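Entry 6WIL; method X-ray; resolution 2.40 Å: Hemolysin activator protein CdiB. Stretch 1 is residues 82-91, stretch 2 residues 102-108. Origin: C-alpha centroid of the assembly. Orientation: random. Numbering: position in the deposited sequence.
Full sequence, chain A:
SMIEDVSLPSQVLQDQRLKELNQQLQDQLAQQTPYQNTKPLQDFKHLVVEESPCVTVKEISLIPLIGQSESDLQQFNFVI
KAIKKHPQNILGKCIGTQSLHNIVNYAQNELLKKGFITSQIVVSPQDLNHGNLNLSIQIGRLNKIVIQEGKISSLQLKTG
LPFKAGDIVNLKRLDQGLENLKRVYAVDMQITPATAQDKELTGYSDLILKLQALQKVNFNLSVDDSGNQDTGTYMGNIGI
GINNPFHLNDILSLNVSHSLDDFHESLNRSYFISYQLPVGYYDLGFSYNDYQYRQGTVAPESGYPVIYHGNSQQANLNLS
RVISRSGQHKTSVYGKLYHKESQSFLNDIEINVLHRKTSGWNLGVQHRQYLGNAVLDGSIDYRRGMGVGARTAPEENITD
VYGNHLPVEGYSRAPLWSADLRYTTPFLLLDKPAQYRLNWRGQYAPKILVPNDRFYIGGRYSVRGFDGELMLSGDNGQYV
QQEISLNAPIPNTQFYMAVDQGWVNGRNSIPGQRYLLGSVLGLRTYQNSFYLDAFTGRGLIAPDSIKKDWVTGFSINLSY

Stretch 1, residues 82-91: AIKKHPQNIL
Stretch 2 102-108: NIVNYAQ

This is a small, largely apolar contact in which a helical segment and the loop that follows pack against one side of a second helix, burying 324 Å² summed over both stretches with no hydrogen bond between them.

Stretch 2 is helical throughout, as its i to i-4 bonds show: Tyr-106 N to Asn-102 O 2.9 Å, Ala-107 N to Ile-103 O 3.0 Å, Gln-108 N to Val-104 O 2.9 Å. Stretch 1 enters as helix from earlier in the chain, with Ala-82 to Lys-84 in helical phi/psi. Two i to i-3 contacts follow, a weak hydrogen bond from Lys-85 N to Ala-82 O (3.3 Å) and a hydrogen bond from His-86 N to Ile-83 O (3.2 Å). His-86 is extended (phi/psi -59/133) and opens a type I turn to Asn-89, closed by Asn-89 N to His-86 O at 3.0 Å; Asn-89 itself has positive phi (56/62).

The closest CA atoms across the contact are those of Ile-83 and Ala-107, 6.8 Å apart. CA-to-CB of Ile-83 points sideways, but its m,m rotamer brings CD1 to 3.5 Å from Tyr-106 CD2, at the ring edge, to 3.9 Å from Ala-107 CB and to 3.9 Å from Ile-103 CG2. One methyl thus touches Ile-103 and, a turn later, Tyr-106 and Ala-107.

Tyr-106 (chi1 179°, chi2 63°) is the most covered residue, at 81 Å². Ala-82 O lies near its ring plane, 3.6 Å from Tyr-106 CE2. His-86 (chi1 -171°, chi2 -80°) directs its edge at the tyrosine face: planes at 84°, centroids 5.4 Å apart, His-86 CD2 to Tyr-106 CZ 4.0 Å. The imidazole is anchored by Gln-88 N to His-86 ND1 (3.1 Å, 154°), while NE2 bonds elsewhere in the structure.

Beyond the turn, Ile-90 (m,m) places CG2 3.6 Å from CD1 of Ile-103 (m,t).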

# COMPACT_ATOMS: atom_id res chain seq x y z
N ALA A 82 -19.22 -17.98 20.26
CA ALA A 82 -18.71 -19.00 19.36
C ALA A 82 -19.03 -20.40 19.87
O ALA A 82 -19.34 -21.30 19.07
CB ALA A 82 -17.21 -18.83 19.16
N ILE A 83 -18.98 -20.61 21.19
CA ILE A 83 -19.31 -21.92 21.75
C ILE A 83 -20.76 -22.28 21.44
O ILE A 83 -21.04 -23.34 20.88
CB ILE A 83 -19.06 -21.93 23.27
CG1 ILE A 83 -17.57 -21.75 23.58
CG2 ILE A 83 -19.59 -23.22 23.88
CD1 ILE A 83 -16.71 -22.87 23.04
N LYS A 84 -21.69 -21.38 21.78
CA LYS A 84 -23.11 -21.63 21.55
C LYS A 84 -23.46 -21.68 20.07
O LYS A 84 -24.49 -22.25 19.71
CB LYS A 84 -23.94 -20.55 22.24
CG LYS A 84 -23.88 -20.62 23.76
CD LYS A 84 -24.76 -19.57 24.41
CE LYS A 84 -24.81 -19.76 25.92
NZ LYS A 84 -25.61 -18.69 26.58
N LYS A 85 -22.62 -21.11 19.20
CA LYS A 85 -22.88 -21.12 17.77
C LYS A 85 -22.44 -22.42 17.11
O LYS A 85 -22.89 -22.72 16.00
CB LYS A 85 -22.19 -19.92 17.11
CG LYS A 85 -22.44 -19.73 15.61
CD LYS A 85 -23.87 -19.30 15.31
CE LYS A 85 -23.99 -18.79 13.89
NZ LYS A 85 -23.05 -17.65 13.65
N HIS A 86 -21.58 -23.19 17.76
CA HIS A 86 -21.03 -24.39 17.15
C HIS A 86 -22.15 -25.35 16.77
O HIS A 86 -23.05 -25.60 17.59
CB HIS A 86 -20.05 -25.07 18.11
CG HIS A 86 -19.27 -26.19 17.49
ND1 HIS A 86 -19.80 -27.45 17.30
CD2 HIS A 86 -18.00 -26.23 17.01
CE1 HIS A 86 -18.89 -28.22 16.74
NE2 HIS A 86 -17.79 -27.51 16.55
N PRO A 87 -22.15 -25.90 15.56
CA PRO A 87 -23.29 -26.69 15.09
C PRO A 87 -23.52 -27.99 15.85
O PRO A 87 -24.48 -28.70 15.55
CB PRO A 87 -22.95 -26.97 13.62
CG PRO A 87 -21.46 -26.90 13.57
CD PRO A 87 -21.07 -25.84 14.55
N GLN A 88 -22.68 -28.34 16.83
CA GLN A 88 -22.93 -29.53 17.63
C GLN A 88 -23.84 -29.26 18.81
O GLN A 88 -24.19 -30.20 19.53
CB GLN A 88 -21.61 -30.13 18.11
CG GLN A 88 -21.61 -31.64 18.17
CD GLN A 88 -20.25 -32.21 18.51
OE1 GLN A 88 -19.29 -31.46 18.67
NE2 GLN A 88 -20.16 -33.52 18.63
N ASN A 89 -24.24 -28.00 19.03
CA ASN A 89 -25.24 -27.64 20.03
C ASN A 89 -24.85 -28.14 21.42
O ASN A 89 -25.55 -28.94 22.04
CB ASN A 89 -26.63 -28.16 19.64
CG ASN A 89 -27.05 -27.68 18.26
OD1 ASN A 89 -26.61 -26.63 17.79
ND2 ASN A 89 -27.91 -28.45 17.61
N ILE A 90 -23.71 -27.64 21.91
CA ILE A 90 -23.11 -28.04 23.18
C ILE A 90 -24.16 -28.04 24.29
O ILE A 90 -24.21 -28.96 25.11
CB ILE A 90 -21.94 -27.12 23.57
CG1 ILE A 90 -20.98 -26.94 22.39
CG2 ILE A 90 -21.22 -27.67 24.78
CD1 ILE A 90 -20.20 -28.18 22.05
N LEU A 91 -25.01 -27.01 24.30
CA LEU A 91 -26.04 -26.87 25.31
C LEU A 91 -26.94 -28.10 25.36
O LEU A 91 -27.51 -28.51 24.34
CB LEU A 91 -26.87 -25.62 25.02
CG LEU A 91 -27.54 -24.91 26.19
CD1 LEU A 91 -26.61 -24.89 27.39
CD2 LEU A 91 -27.90 -23.49 25.78
N ASN A 102 -11.91 -30.24 24.91
CA ASN A 102 -12.05 -29.77 23.54
C ASN A 102 -12.82 -28.45 23.48
O ASN A 102 -12.48 -27.56 22.69
CB ASN A 102 -12.73 -30.83 22.68
CG ASN A 102 -11.88 -32.07 22.51
OD1 ASN A 102 -10.66 -32.03 22.66
ND2 ASN A 102 -12.52 -33.19 22.19
N ILE A 103 -13.86 -28.31 24.30
CA ILE A 103 -14.60 -27.05 24.36
C ILE A 103 -13.68 -25.93 24.82
O ILE A 103 -13.72 -24.82 24.28
CB ILE A 103 -15.83 -27.20 25.28
CG1 ILE A 103 -16.88 -28.09 24.61
CG2 ILE A 103 -16.41 -25.83 25.63
CD1 ILE A 103 -17.85 -28.73 25.59
N VAL A 104 -12.83 -26.21 25.81
CA VAL A 104 -11.88 -25.20 26.29
C VAL A 104 -10.87 -24.85 25.20
O VAL A 104 -10.60 -23.68 24.94
CB VAL A 104 -11.20 -25.69 27.58
CG1 VAL A 104 -9.86 -24.98 27.78
CG2 VAL A 104 -12.10 -25.45 28.77
N ASN A 105 -10.32 -25.87 24.53
CA ASN A 105 -9.37 -25.60 23.45
C ASN A 105 -10.00 -24.81 22.32
O ASN A 105 -9.33 -24.01 21.67
CB ASN A 105 -8.79 -26.91 22.91
CG ASN A 105 -7.71 -27.48 23.79
OD1 ASN A 105 -6.95 -26.75 24.42
ND2 ASN A 105 -7.63 -28.81 23.84
N TYR A 106 -11.29 -25.04 22.06
CA TYR A 106 -11.98 -24.30 21.01
C TYR A 106 -12.16 -22.84 21.41
O TYR A 106 -11.95 -21.94 20.59
CB TYR A 106 -13.33 -24.96 20.72
CG TYR A 106 -14.16 -24.27 19.66
CD1 TYR A 106 -13.71 -24.17 18.35
CD2 TYR A 106 -15.41 -23.74 19.96
CE1 TYR A 106 -14.48 -23.56 17.37
CE2 TYR A 106 -16.18 -23.12 18.99
CZ TYR A 106 -15.71 -23.04 17.70
OH TYR A 106 -16.47 -22.43 16.73
N ALA A 107 -12.55 -22.58 22.66
CA ALA A 107 -12.71 -21.21 23.12
C ALA A 107 -11.38 -20.49 23.23
O ALA A 107 -11.35 -19.25 23.19
CB ALA A 107 -13.43 -21.20 24.47
N GLN A 108 -10.27 -21.22 23.36
CA GLN A 108 -8.95 -20.59 23.41
C GLN A 108 -8.45 -20.27 22.01
O GLN A 108 -7.81 -19.23 21.81
CB GLN A 108 -7.97 -21.50 24.15
CG GLN A 108 -6.52 -21.03 24.13
CD GLN A 108 -6.28 -19.82 25.01
OE1 GLN A 108 -7.11 -19.47 25.85
NE2 GLN A 108 -5.13 -19.17 24.83